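Local coordinates for protein endoglucanase (Humicola insolens, PDB 1DYS) that hydrolyses internal beta-1,4-glucosidic linkages in cellulose as a family 6 glycoside hydrolase, and so takes part in the recycling of plant biomass, at residues S54-L59 with L85-D90; Y246-A251 with T298-V303; A37-Y42 with M337-A342; T10-S15 with Q67-A72. All coordinates share one frame; numbering follows the deposited sequence.

How the contacts relate
Of the four contacts, contact 1 lies at the substrate cleft: it holds the substrate-binding Ser54, and the Tyr86 side chain comes within about 3 Å of that of Asp92, one of two aspartates assigned as proton donors. The centres of contacts 1 and 2 are 29 Å apart, on opposite sides of the chain's centre; contact 2 is where helix 243-255 meets the loop entering the last parallel strand. The loop 54-59 of contact 1 runs into helix 60-74, which carries 67-72 of contact 4; the two interleave along the sequence, centres 21 Å apart. Contact 4 also interleaves with contact 3, their nearest atoms about 6 Å apart. Contacts 1 and 2 both fall between the segments of contact 3.

Contact 1. Residues S54-L59 with L85-D90; sequences SNIFLL and LYNLPD
Two loops that leave the C-terminal ends of neighbouring parallel strands, 51-53 and 79-85, meet here at the substrate cleft of the family 6 barrel. Ser54 CA donates a CA-H...O contact to Tyr86 O at 3.4 Å. Arg91 NH1 gives hydrogen bonds to the carbonyls of both residues. Ser54 OG, anti to its own carbonyl carbon, comes up to the edge of the Tyr86 ring in its plane, 3.8 Å from CD2. With CG anti to the backbone N (chi1 179°), Tyr86 carries its hydroxyl to a hydrogen bond with Asp92. The Asn87 amide meets the other loop: ND2 lies 3.8 Å from Asn55 CA and 4.0 Å from Ile56 CG1, and the Asn87 and Ile56 side chains cross at about a right angle. A water joins the loops, donating to Ser54 O at 3.0 Å and to Asn87 OD1 at 2.8 Å, while Asn87 ND2 is held by Glu101, which also takes Ile56 N. An alanine in place of Asn87 would probably loosen this join, since both the water bridge and the bond to Glu101 would be lost. Asn55 OD1 accepts from Leu58 N at 3.0 Å in the carbonyl plane, an Asx motif just before helix 60-74. Such strand-end loops, with a substrate-binding serine beside a tyrosine bonded to an active-site aspartate, are the setting of a family 6 cellulase active site.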
loop_
_atom_site.group_PDB
_atom_site.type_symbol
_atom_site.label_atom_id
_atom_site.label_comp_id
_atom_site.label_asym_id
_atom_site.label_seq_id
_atom_site.Cartn_x
_atom_site.Cartn_y
_atom_site.Cartn_z
ATOM N N SER A 54 9.352 3.649 -4.436
ATOM C CA SER A 54 8.893 2.477 -3.683
ATOM C C SER A 54 8.163 1.428 -4.491
ATOM O O SER A 54 7.684 0.451 -3.918
ATOM C CB SER A 54 8.055 2.936 -2.483
ATOM O OG SER A 54 8.787 3.905 -1.704
ATOM N N ASN A 55 7.997 1.636 -5.777
ATOM C CA ASN A 55 7.359 0.662 -6.662
ATOM C C ASN A 55 7.552 1.116 -8.108
ATOM O O ASN A 55 8.126 2.176 -8.390
ATOM C CB ASN A 55 5.892 0.433 -6.336
ATOM C CG ASN A 55 5.159 1.749 -6.315
ATOM O OD1 ASN A 55 5.081 2.483 -7.295
ATOM N ND2 ASN A 55 4.674 2.085 -5.114
ATOM N N ILE A 56 7.158 0.261 -9.048
ATOM C CA ILE A 56 7.396 0.466 -10.481
ATOM C C ILE A 56 6.647 1.691 -10.960
ATOM O O ILE A 56 7.214 2.476 -11.745
ATOM C CB ILE A 56 7.018 -0.797 -11.280
ATOM C CG1 ILE A 56 8.127 -1.856 -11.112
ATOM C CG2 ILE A 56 6.836 -0.504 -12.768
ATOM C CD1 ILE A 56 7.541 -3.272 -11.334
ATOM N N PHE A 57 5.430 1.909 -10.491
ATOM C CA PHE A 57 4.679 3.117 -10.823
ATOM C C PHE A 57 5.518 4.379 -10.498
ATOM O O PHE A 57 5.486 5.345 -11.259
ATOM C CB PHE A 57 3.380 3.128 -10.030
ATOM C CG PHE A 57 2.511 4.338 -10.196
ATOM C CD1 PHE A 57 1.644 4.420 -11.263
ATOM C CD2 PHE A 57 2.593 5.409 -9.323
ATOM C CE1 PHE A 57 0.830 5.527 -11.433
ATOM C CE2 PHE A 57 1.773 6.508 -9.453
ATOM C CZ PHE A 57 0.918 6.575 -10.542
ATOM N N LEU A 58 6.141 4.418 -9.341
ATOM C CA LEU A 58 6.930 5.541 -8.899
ATOM C C LEU A 58 8.257 5.685 -9.622
ATOM O O LEU A 58 8.902 6.710 -9.319
ATOM C CB LEU A 58 7.121 5.619 -7.386
ATOM C CG LEU A 58 5.814 5.703 -6.602
ATOM C CD1 LEU A 58 6.044 5.486 -5.102
ATOM C CD2 LEU A 58 5.160 7.071 -6.825
ATOM N N LEU A 59 8.660 4.831 -10.553
ATOM C CA LEU A 59 9.851 5.186 -11.362
ATOM C C LEU A 59 9.688 6.547 -12.014
ATOM O O LEU A 59 10.709 7.223 -12.224
ATOM C CB LEU A 59 10.040 4.142 -12.489
ATOM C CG LEU A 59 10.547 2.773 -11.983
ATOM C CD1 LEU A 59 10.272 1.728 -13.064
ATOM C CD2 LEU A 59 12.041 2.876 -11.705
ATOM N N LEU A 85 15.986 3.474 -3.445
ATOM C CA LEU A 85 15.682 2.331 -4.332
ATOM C C LEU A 85 15.134 1.293 -3.366
ATOM O O LEU A 85 15.877 0.757 -2.521
ATOM C CB LEU A 85 16.997 1.916 -5.009
ATOM C CG LEU A 85 16.857 0.863 -6.107
ATOM C CD1 LEU A 85 17.945 1.083 -7.146
ATOM C CD2 LEU A 85 16.917 -0.531 -5.513
ATOM N N TYR A 86 13.820 1.065 -3.464
ATOM C CA TYR A 86 13.143 0.250 -2.455
ATOM C C TYR A 86 12.012 -0.582 -3.046
ATOM O O TYR A 86 10.864 -0.170 -2.939
ATOM C CB TYR A 86 12.614 1.193 -1.355
ATOM C CG TYR A 86 11.864 0.643 -0.193
ATOM C CD1 TYR A 86 12.340 -0.405 0.589
ATOM C CD2 TYR A 86 10.615 1.167 0.182
ATOM C CE1 TYR A 86 11.667 -0.894 1.708
ATOM C CE2 TYR A 86 9.916 0.687 1.263
ATOM C CZ TYR A 86 10.437 -0.346 2.027
ATOM O OH TYR A 86 9.713 -0.805 3.110
ATOM N N ASN A 87 12.377 -1.692 -3.676
ATOM C CA ASN A 87 11.301 -2.581 -4.203
ATOM C C ASN A 87 11.733 -4.026 -4.190
ATOM O O ASN A 87 11.321 -4.847 -5.053
ATOM C CB ASN A 87 10.911 -2.085 -5.590
ATOM C CG ASN A 87 9.521 -2.591 -5.994
ATOM O OD1 ASN A 87 8.720 -3.012 -5.160
ATOM N ND2 ASN A 87 9.248 -2.541 -7.285
ATOM N N LEU A 88 12.521 -4.423 -3.189
ATOM C CA LEU A 88 12.998 -5.811 -3.135
ATOM C C LEU A 88 11.884 -6.824 -3.112
ATOM O O LEU A 88 10.808 -6.680 -2.506
ATOM C CB LEU A 88 13.765 -5.951 -1.784
ATOM C CG LEU A 88 14.780 -7.088 -1.662
ATOM C CD1 LEU A 88 15.925 -6.885 -2.647
ATOM C CD2 LEU A 88 15.300 -7.152 -0.225
ATOM N N PRO A 89 12.088 -7.927 -3.814
ATOM C CA PRO A 89 11.110 -9.008 -3.739
ATOM C C PRO A 89 11.090 -9.524 -2.310
ATOM O O PRO A 89 12.121 -9.639 -1.605
ATOM C CB PRO A 89 11.580 -10.109 -4.711
ATOM C CG PRO A 89 12.592 -9.371 -5.515
ATOM C CD PRO A 89 13.206 -8.251 -4.684
ATOM N N ASP A 90 9.905 -9.771 -1.767
ATOM C CA ASP A 90 9.690 -10.205 -0.395
ATOM C C ASP A 90 10.250 -9.193 0.609
ATOM O O ASP A 90 10.836 -9.521 1.661
ATOM C CB ASP A 90 10.321 -11.583 -0.127
ATOM C CG ASP A 90 9.535 -12.695 -0.809
ATOM O OD1 ASP A 90 8.588 -12.362 -1.559
ATOM O OD2 ASP A 90 9.887 -13.882 -0.596
HETATM O O HOH W 1 6.287 -2.174 -4.141
#

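Contact 2. Residues Y246-A251 with T298-V303; sequences YATNIA and TNNPNV
Helix 243-255 packs here on the loop that turns into parallel strand 303-307 of the family 6 barrel. At the centre of the polar side, Asn300 ND2 donates to Thr248 OG1 at 3.0 Å with an N-H...O angle of 145°, the hydroxyl standing 23° out of the amide plane. The two side chains cross obliquely. Thr248 turns OG1 anti to its carbonyl carbon, which sends the hydroxyl out from the helix to the loop. Alongside, the Asn302 side chain crosses that of Thr248 at about a right angle and packs its CB 3.8 Å from Ala251 CB. The apolar side is small and tight: Ala247 CB meets Val303 CG2 at 3.6 Å, one helical turn before Ala251.

Further out, the loop is shaped by a type I beta turn from Asn300 to Val303, closed by Val303 N to Asn300 O. Ser244, on the same helix, is a second partner of Asn300 ND2, so this one amide nitrogen meets two hydroxyls of the helix. Phe263 of strand 262-266 lies against Ala247 and pairs by backbone with Asn302. The other end of the Asn300 amide is fixed by an Asx turn, in which Asn302 N reaches Asn300 OD1 at 2.8 Å from above the carbonyl plane.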
loop_
_atom_site.group_PDB
_atom_site.type_symbol
_atom_site.label_atom_id
_atom_site.label_comp_id
_atom_site.label_asym_id
_atom_site.label_seq_id
_atom_site.Cartn_x
_atom_site.Cartn_y
_atom_site.Cartn_z
ATOM N N TYR A 246 27.228 4.719 15.912
ATOM C CA TYR A 246 26.938 3.519 15.096
ATOM C C TYR A 246 27.779 3.545 13.822
ATOM O O TYR A 246 28.388 2.519 13.500
ATOM C CB TYR A 246 25.444 3.461 14.770
ATOM C CG TYR A 246 25.047 2.298 13.873
ATOM C CD1 TYR A 246 25.424 0.999 14.137
ATOM C CD2 TYR A 246 24.244 2.520 12.764
ATOM C CE1 TYR A 246 25.067 -0.065 13.317
ATOM C CE2 TYR A 246 23.869 1.483 11.931
ATOM C CZ TYR A 246 24.268 0.190 12.225
ATOM O OH TYR A 246 23.939 -0.848 11.387
ATOM N N ALA A 247 27.834 4.705 13.156
ATOM C CA ALA A 247 28.600 4.891 11.927
ATOM C C ALA A 247 30.075 4.566 12.124
ATOM O O ALA A 247 30.687 3.852 11.325
ATOM C CB ALA A 247 28.419 6.290 11.348
ATOM N N THR A 248 30.677 5.080 13.206
ATOM C CA THR A 248 32.086 4.750 13.489
ATOM C C THR A 248 32.313 3.272 13.747
ATOM O O THR A 248 33.304 2.698 13.273
ATOM C CB THR A 248 32.587 5.596 14.689
ATOM O OG1 THR A 248 32.579 6.957 14.267
ATOM C CG2 THR A 248 33.991 5.167 15.121
ATOM N N ASN A 249 31.404 2.564 14.410
ATOM C CA ASN A 249 31.536 1.169 14.768
ATOM C C ASN A 249 31.447 0.304 13.512
ATOM O O ASN A 249 32.245 -0.607 13.344
ATOM C CB ASN A 249 30.484 0.770 15.785
ATOM C CG ASN A 249 30.765 1.351 17.166
ATOM O OD1 ASN A 249 31.909 1.714 17.492
ATOM N ND2 ASN A 249 29.712 1.439 17.962
ATOM N N ILE A 250 30.453 0.628 12.666
ATOM C CA ILE A 250 30.352 -0.106 11.411
ATOM C C ILE A 250 31.575 0.230 10.561
ATOM O O ILE A 250 32.215 -0.684 10.033
ATOM C CB ILE A 250 29.053 0.163 10.618
ATOM C CG1 ILE A 250 27.840 -0.425 11.328
ATOM C CG2 ILE A 250 29.203 -0.407 9.198
ATOM C CD1 ILE A 250 27.697 -1.932 11.341
ATOM N N ALA A 251 31.942 1.518 10.464
ATOM C CA ALA A 251 33.088 1.898 9.624
ATOM C C ALA A 251 34.374 1.208 10.067
ATOM O O ALA A 251 35.138 0.759 9.217
ATOM C CB ALA A 251 33.233 3.415 9.648
ATOM N N THR A 298 29.478 17.220 9.841
ATOM C CA THR A 298 29.066 16.105 10.666
ATOM C C THR A 298 29.916 15.826 11.880
ATOM O O THR A 298 29.575 15.031 12.765
ATOM C CB THR A 298 29.034 14.819 9.783
ATOM O OG1 THR A 298 30.387 14.510 9.434
ATOM C CG2 THR A 298 28.206 15.095 8.542
ATOM N N ASN A 299 31.124 16.412 11.890
ATOM C CA ASN A 299 32.067 16.190 12.988
ATOM C C ASN A 299 32.390 14.728 13.185
ATOM O O ASN A 299 32.573 14.254 14.313
ATOM C CB ASN A 299 31.472 16.797 14.267
ATOM C CG ASN A 299 31.394 18.304 14.188
ATOM O OD1 ASN A 299 30.381 18.914 14.535
ATOM N ND2 ASN A 299 32.495 18.898 13.733
ATOM N N ASN A 300 32.417 13.946 12.103
ATOM C CA ASN A 300 32.725 12.537 12.122
ATOM C C ASN A 300 33.175 12.167 10.711
ATOM O O ASN A 300 32.448 12.304 9.753
ATOM C CB ASN A 300 31.520 11.696 12.566
ATOM C CG ASN A 300 31.809 10.225 12.618
ATOM O OD1 ASN A 300 32.662 9.697 11.927
ATOM N ND2 ASN A 300 31.083 9.478 13.476
ATOM N N PRO A 301 34.413 11.737 10.596
ATOM C CA PRO A 301 35.082 11.368 9.375
ATOM C C PRO A 301 34.369 10.274 8.586
ATOM O O PRO A 301 34.456 10.217 7.363
ATOM C CB PRO A 301 36.488 10.813 9.726
ATOM C CG PRO A 301 36.468 10.776 11.229
ATOM C CD PRO A 301 35.302 11.558 11.765
ATOM N N ASN A 302 33.699 9.387 9.316
ATOM C CA ASN A 302 32.977 8.278 8.733
ATOM C C ASN A 302 31.602 8.689 8.240
ATOM O O ASN A 302 30.917 7.817 7.707
ATOM C CB ASN A 302 32.766 7.224 9.841
ATOM C CG ASN A 302 34.111 6.831 10.456
ATOM O OD1 ASN A 302 34.334 6.946 11.661
ATOM N ND2 ASN A 302 34.965 6.340 9.582
ATOM N N VAL A 303 31.207 9.924 8.464
ATOM C CA VAL A 303 29.840 10.327 8.086
ATOM C C VAL A 303 29.926 11.423 7.030
ATOM O O VAL A 303 30.269 12.571 7.301
ATOM C CB VAL A 303 29.024 10.770 9.310
ATOM C CG1 VAL A 303 27.591 11.138 8.894
ATOM C CG2 VAL A 303 28.911 9.671 10.367
#

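Contact 3. Residues A37-Y42 with M337-A342; sequences AAKVKY and MLTQNA
Following helix 332-340 to its end, Met337 comes first: its carbonyl O accepts from both Asn341 N and Asn341 ND2, the latter from above the carbonyl plane. Thr339 then faces helix 34-46. Thr339 CG2, anti to the backbone N, rests 3.7 Å from Lys39 CB and 3.9 Å from Val40 CG2, and the Val40 and Thr339 side chains cross at about a right angle. Thr339 OG1 turns back to Ala335 O, one turn earlier in its own helix, while Phe28 of helix 15-29 packs against Thr339 and Val40 alike. Lys39 bends at chi3 (81°), bringing NZ over the helix end to a weak hydrogen bond with Thr339 O at 3.0 Å. The stronger partner of Lys39 NZ is Asn36 OD1, in its own helix. Next, the carbonyls of Gln340 and Ala342 lie within reach of a water that accepts from Lys39 NZ at 2.7 Å. An alanine at Lys39 would probably leave this helix end less well held, as the ammonium and its long aliphatic reach would go. Past Asn341, which leaves helical geometry, Ala342 CB stands 4.2 Å from Lys39 CE. A positive charge laid beside the terminal carbonyls is a typical arrangement at the C-terminus of a helix.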
loop_
_atom_site.group_PDB
_atom_site.type_symbol
_atom_site.label_atom_id
_atom_site.label_comp_id
_atom_site.label_asym_id
_atom_site.label_seq_id
_atom_site.Cartn_x
_atom_site.Cartn_y
_atom_site.Cartn_z
ATOM N N ALA A 37 4.332 28.558 10.851
ATOM C CA ALA A 37 4.051 28.571 9.419
ATOM C C ALA A 37 5.348 28.856 8.656
ATOM O O ALA A 37 5.636 28.253 7.628
ATOM C CB ALA A 37 3.021 29.652 9.084
ATOM N N ALA A 38 6.156 29.748 9.214
ATOM C CA ALA A 38 7.435 30.142 8.632
ATOM C C ALA A 38 8.426 28.975 8.686
ATOM O O ALA A 38 9.211 28.802 7.753
ATOM C CB ALA A 38 7.993 31.328 9.414
ATOM N N LYS A 39 8.364 28.222 9.781
ATOM C CA LYS A 39 9.223 27.021 9.878
ATOM C C LYS A 39 8.804 26.020 8.793
ATOM O O LYS A 39 9.733 25.403 8.222
ATOM C CB LYS A 39 9.008 26.467 11.290
ATOM C CG LYS A 39 9.854 27.174 12.319
ATOM C CD LYS A 39 9.405 27.042 13.754
ATOM C CE LYS A 39 9.821 25.743 14.407
ATOM N NZ LYS A 39 9.223 25.641 15.789
ATOM N N VAL A 40 7.518 25.816 8.555
ATOM C CA VAL A 40 7.101 24.933 7.460
ATOM C C VAL A 40 7.650 25.433 6.128
ATOM O O VAL A 40 8.217 24.675 5.323
ATOM C CB VAL A 40 5.570 24.737 7.410
ATOM C CG1 VAL A 40 5.227 23.823 6.228
ATOM C CG2 VAL A 40 5.049 24.109 8.708
ATOM N N LYS A 41 7.499 26.750 5.838
ATOM C CA LYS A 41 8.027 27.275 4.563
ATOM C C LYS A 41 9.534 27.091 4.438
ATOM O O LYS A 41 10.055 26.852 3.346
ATOM C CB LYS A 41 7.617 28.748 4.385
ATOM C CG LYS A 41 7.670 29.189 2.920
ATOM C CD LYS A 41 6.626 30.277 2.664
ATOM C CE LYS A 41 7.254 31.515 2.061
ATOM N NZ LYS A 41 7.603 31.370 0.625
ATOM N N TYR A 42 10.274 27.125 5.524
ATOM C CA TYR A 42 11.715 26.900 5.577
ATOM C C TYR A 42 11.954 25.465 5.075
ATOM O O TYR A 42 12.702 25.303 4.126
ATOM C CB TYR A 42 12.348 27.068 6.953
ATOM C CG TYR A 42 13.834 26.812 7.075
ATOM C CD1 TYR A 42 14.366 25.547 7.147
ATOM C CD2 TYR A 42 14.732 27.880 7.123
ATOM C CE1 TYR A 42 15.725 25.307 7.258
ATOM C CE2 TYR A 42 16.100 27.657 7.250
ATOM C CZ TYR A 42 16.592 26.376 7.316
ATOM O OH TYR A 42 17.951 26.174 7.431
ATOM N N MET A 337 3.404 18.595 14.715
ATOM C CA MET A 337 4.238 18.226 15.836
ATOM C C MET A 337 5.724 18.307 15.514
ATOM O O MET A 337 6.575 18.852 16.242
ATOM C CB MET A 337 3.858 16.847 16.395
ATOM C CG MET A 337 4.871 16.307 17.394
ATOM S SD MET A 337 4.865 14.514 17.642
ATOM C CE MET A 337 5.527 14.050 16.029
ATOM N N LEU A 338 6.101 17.773 14.328
ATOM C CA LEU A 338 7.518 17.798 13.964
ATOM C C LEU A 338 7.982 19.270 13.831
ATOM O O LEU A 338 9.151 19.531 14.110
ATOM C CB LEU A 338 7.792 17.087 12.646
ATOM C CG LEU A 338 7.621 15.545 12.674
ATOM C CD1 LEU A 338 7.615 15.076 11.226
ATOM C CD2 LEU A 338 8.647 14.849 13.535
ATOM N N THR A 339 7.069 20.128 13.420
ATOM C CA THR A 339 7.435 21.535 13.211
ATOM C C THR A 339 7.609 22.232 14.553
ATOM O O THR A 339 8.641 22.840 14.784
ATOM C CB THR A 339 6.327 22.242 12.428
ATOM O OG1 THR A 339 6.100 21.642 11.139
ATOM C CG2 THR A 339 6.731 23.696 12.161
ATOM N N GLN A 340 6.593 22.159 15.403
ATOM C CA GLN A 340 6.755 22.738 16.750
ATOM C C GLN A 340 7.974 22.218 17.488
ATOM O O GLN A 340 8.544 22.946 18.324
ATOM C CB GLN A 340 5.510 22.422 17.597
ATOM C CG GLN A 340 4.208 22.898 17.030
ATOM C CD GLN A 340 2.970 22.436 17.765
ATOM O OE1 GLN A 340 2.420 23.189 18.564
ATOM N NE2 GLN A 340 2.521 21.213 17.507
ATOM N N ASN A 341 8.428 20.974 17.322
ATOM C CA ASN A 341 9.590 20.422 18.001
ATOM C C ASN A 341 10.849 20.409 17.136
ATOM O O ASN A 341 11.835 19.763 17.525
ATOM C CB ASN A 341 9.321 18.995 18.474
ATOM C CG ASN A 341 8.275 19.011 19.575
ATOM O OD1 ASN A 341 8.559 19.370 20.722
ATOM N ND2 ASN A 341 7.063 18.618 19.229
ATOM N N ALA A 342 10.795 21.183 16.052
ATOM C CA ALA A 342 11.957 21.164 15.143
ATOM C C ALA A 342 13.271 21.652 15.740
ATOM O O ALA A 342 13.347 22.489 16.631
ATOM C CB ALA A 342 11.667 21.959 13.886
HETATM O O HOH W 2 11.036 24.223 17.217
#

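Contact 4. Residues T10-S15 with Q67-A72; sequences TLLVNS and QNARAA
Leu12 and Asn68 cross at about a right angle where the chain leaving strand 10-11 passes over helix 60-74. Leu12 points at the helix, its CG anti to the backbone N (chi1 -176°), and spreads its two methyls along the helix surface. Leu12 CD2 lies 3.9 Å from Asn68 CB and 4.2 Å from Ala69 CB, while Leu12 CD1 reaches Ala72 CB at 4.0 Å and sits 3.9 Å from Asn68 O. The small alanines let the leucine branches come in close to the helix backbone. Pro79 and Val81 touch Leu12 too, so the leucine also packs on strand 79-85.

Asn68 swings CG anti to its own carbonyl carbon, which turns its amide away from the leucine and to Ser15, the first residue of helix 15-29. Ser15 OG takes the crowded position between its backbone N and carbonyl carbon (chi1 53°) and meets the amide tip to tip. Asn68 ND2 donates to Ser15 OG at 2.8 Å, with the hydroxyl in the amide plane and a somewhat bent N-H...O angle of 137°. Tyr51 OH is a second partner of Asn68 ND2. Just before Ser15, Asn14 is the N-cap, its OD1 accepting from Tyr17 N. The chemistry thus splits the contact in two: buried leucine-alanine packing lays the segment closely on the helix, and one directional amide-hydroxyl bond ties the start of helix 15-29 to helix 60-74.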
loop_
_atom_site.group_PDB
_atom_site.type_symbol
_atom_site.label_atom_id
_atom_site.label_comp_id
_atom_site.label_asym_id
_atom_site.label_seq_id
_atom_site.Cartn_x
_atom_site.Cartn_y
_atom_site.Cartn_z
ATOM N N THR A 10 24.036 20.834 -2.451
ATOM C CA THR A 10 22.840 20.973 -1.618
ATOM C C THR A 10 21.920 19.777 -1.908
ATOM O O THR A 10 21.700 19.524 -3.084
ATOM C CB THR A 10 22.057 22.243 -1.954
ATOM O OG1 THR A 10 22.049 22.431 -3.379
ATOM C CG2 THR A 10 22.756 23.440 -1.303
ATOM N N LEU A 11 21.459 19.077 -0.880
ATOM C CA LEU A 11 20.492 17.985 -1.128
ATOM C C LEU A 11 19.218 18.586 -1.693
ATOM O O LEU A 11 18.626 19.557 -1.243
ATOM C CB LEU A 11 20.204 17.258 0.192
ATOM C CG LEU A 11 19.267 16.049 0.045
ATOM C CD1 LEU A 11 19.748 14.974 -0.927
ATOM C CD2 LEU A 11 18.986 15.479 1.441
ATOM N N LEU A 12 18.746 18.029 -2.832
ATOM C CA LEU A 12 17.619 18.602 -3.540
ATOM C C LEU A 12 16.285 18.530 -2.800
ATOM O O LEU A 12 15.987 17.495 -2.206
ATOM C CB LEU A 12 17.504 17.962 -4.936
ATOM C CG LEU A 12 16.414 18.516 -5.863
ATOM C CD1 LEU A 12 16.792 19.848 -6.487
ATOM C CD2 LEU A 12 16.094 17.497 -6.949
ATOM N N VAL A 13 15.523 19.623 -2.873
ATOM C CA VAL A 13 14.187 19.570 -2.245
ATOM C C VAL A 13 13.339 18.518 -2.958
ATOM O O VAL A 13 13.416 18.328 -4.174
ATOM C CB VAL A 13 13.512 20.950 -2.321
ATOM C CG1 VAL A 13 11.997 20.869 -2.254
ATOM C CG2 VAL A 13 14.049 21.915 -1.245
ATOM N N ASN A 14 12.493 17.815 -2.213
ATOM C CA ASN A 14 11.542 16.852 -2.768
ATOM C C ASN A 14 10.271 17.669 -3.018
ATOM O O ASN A 14 9.595 18.131 -2.093
ATOM C CB ASN A 14 11.350 15.693 -1.806
ATOM C CG ASN A 14 10.282 14.693 -2.210
ATOM O OD1 ASN A 14 9.379 15.058 -2.922
ATOM N ND2 ASN A 14 10.427 13.445 -1.715
ATOM N N SER A 15 9.888 17.888 -4.279
ATOM C CA SER A 15 8.740 18.708 -4.607
ATOM C C SER A 15 7.414 18.106 -4.167
ATOM O O SER A 15 6.508 18.877 -3.816
ATOM C CB SER A 15 8.712 19.033 -6.102
ATOM O OG SER A 15 8.810 17.818 -6.826
ATOM N N GLN A 67 14.134 16.509 -13.377
ATOM C CA GLN A 67 13.627 17.787 -13.875
ATOM C C GLN A 67 13.948 18.878 -12.879
ATOM O O GLN A 67 14.511 19.948 -13.132
ATOM C CB GLN A 67 12.120 17.729 -14.162
ATOM C CG GLN A 67 11.556 19.145 -14.328
ATOM C CD GLN A 67 10.141 19.180 -14.867
ATOM O OE1 GLN A 67 9.710 18.291 -15.598
ATOM N NE2 GLN A 67 9.394 20.220 -14.522
ATOM N N ASN A 68 13.595 18.605 -11.602
ATOM C CA ASN A 68 13.883 19.528 -10.525
ATOM C C ASN A 68 15.372 19.794 -10.357
ATOM O O ASN A 68 15.759 20.927 -10.097
ATOM C CB ASN A 68 13.278 19.003 -9.211
ATOM C CG ASN A 68 11.770 18.955 -9.229
ATOM O OD1 ASN A 68 11.116 19.667 -9.995
ATOM N ND2 ASN A 68 11.179 18.162 -8.328
ATOM N N ALA A 69 16.224 18.776 -10.489
ATOM C CA ALA A 69 17.656 18.921 -10.357
ATOM C C ALA A 69 18.166 19.855 -11.482
ATOM O O ALA A 69 18.902 20.780 -11.189
ATOM C CB ALA A 69 18.442 17.623 -10.386
ATOM N N ARG A 70 17.690 19.637 -12.703
ATOM C CA ARG A 70 18.120 20.475 -13.824
ATOM C C ARG A 70 17.621 21.907 -13.709
ATOM O O ARG A 70 18.340 22.833 -14.115
ATOM C CB ARG A 70 17.665 19.854 -15.145
ATOM C CG ARG A 70 18.322 18.508 -15.405
ATOM C CD ARG A 70 17.912 17.888 -16.743
ATOM N NE ARG A 70 18.883 16.818 -17.041
ATOM C CZ ARG A 70 18.551 15.700 -17.666
ATOM N NH1 ARG A 70 17.315 15.546 -18.108
ATOM N NH2 ARG A 70 19.513 14.781 -17.851
ATOM N N ALA A 71 16.459 22.149 -13.109
ATOM C CA ALA A 71 15.953 23.496 -12.893
ATOM C C ALA A 71 16.749 24.219 -11.807
ATOM O O ALA A 71 16.985 25.435 -11.853
ATOM C CB ALA A 71 14.476 23.472 -12.499
ATOM N N ALA A 72 17.188 23.475 -10.799
ATOM C CA ALA A 72 17.958 24.024 -9.697
ATOM C C ALA A 72 19.315 24.485 -10.219
ATOM O O ALA A 72 19.804 25.575 -9.977
ATOM C CB ALA A 72 18.122 23.007 -8.573
#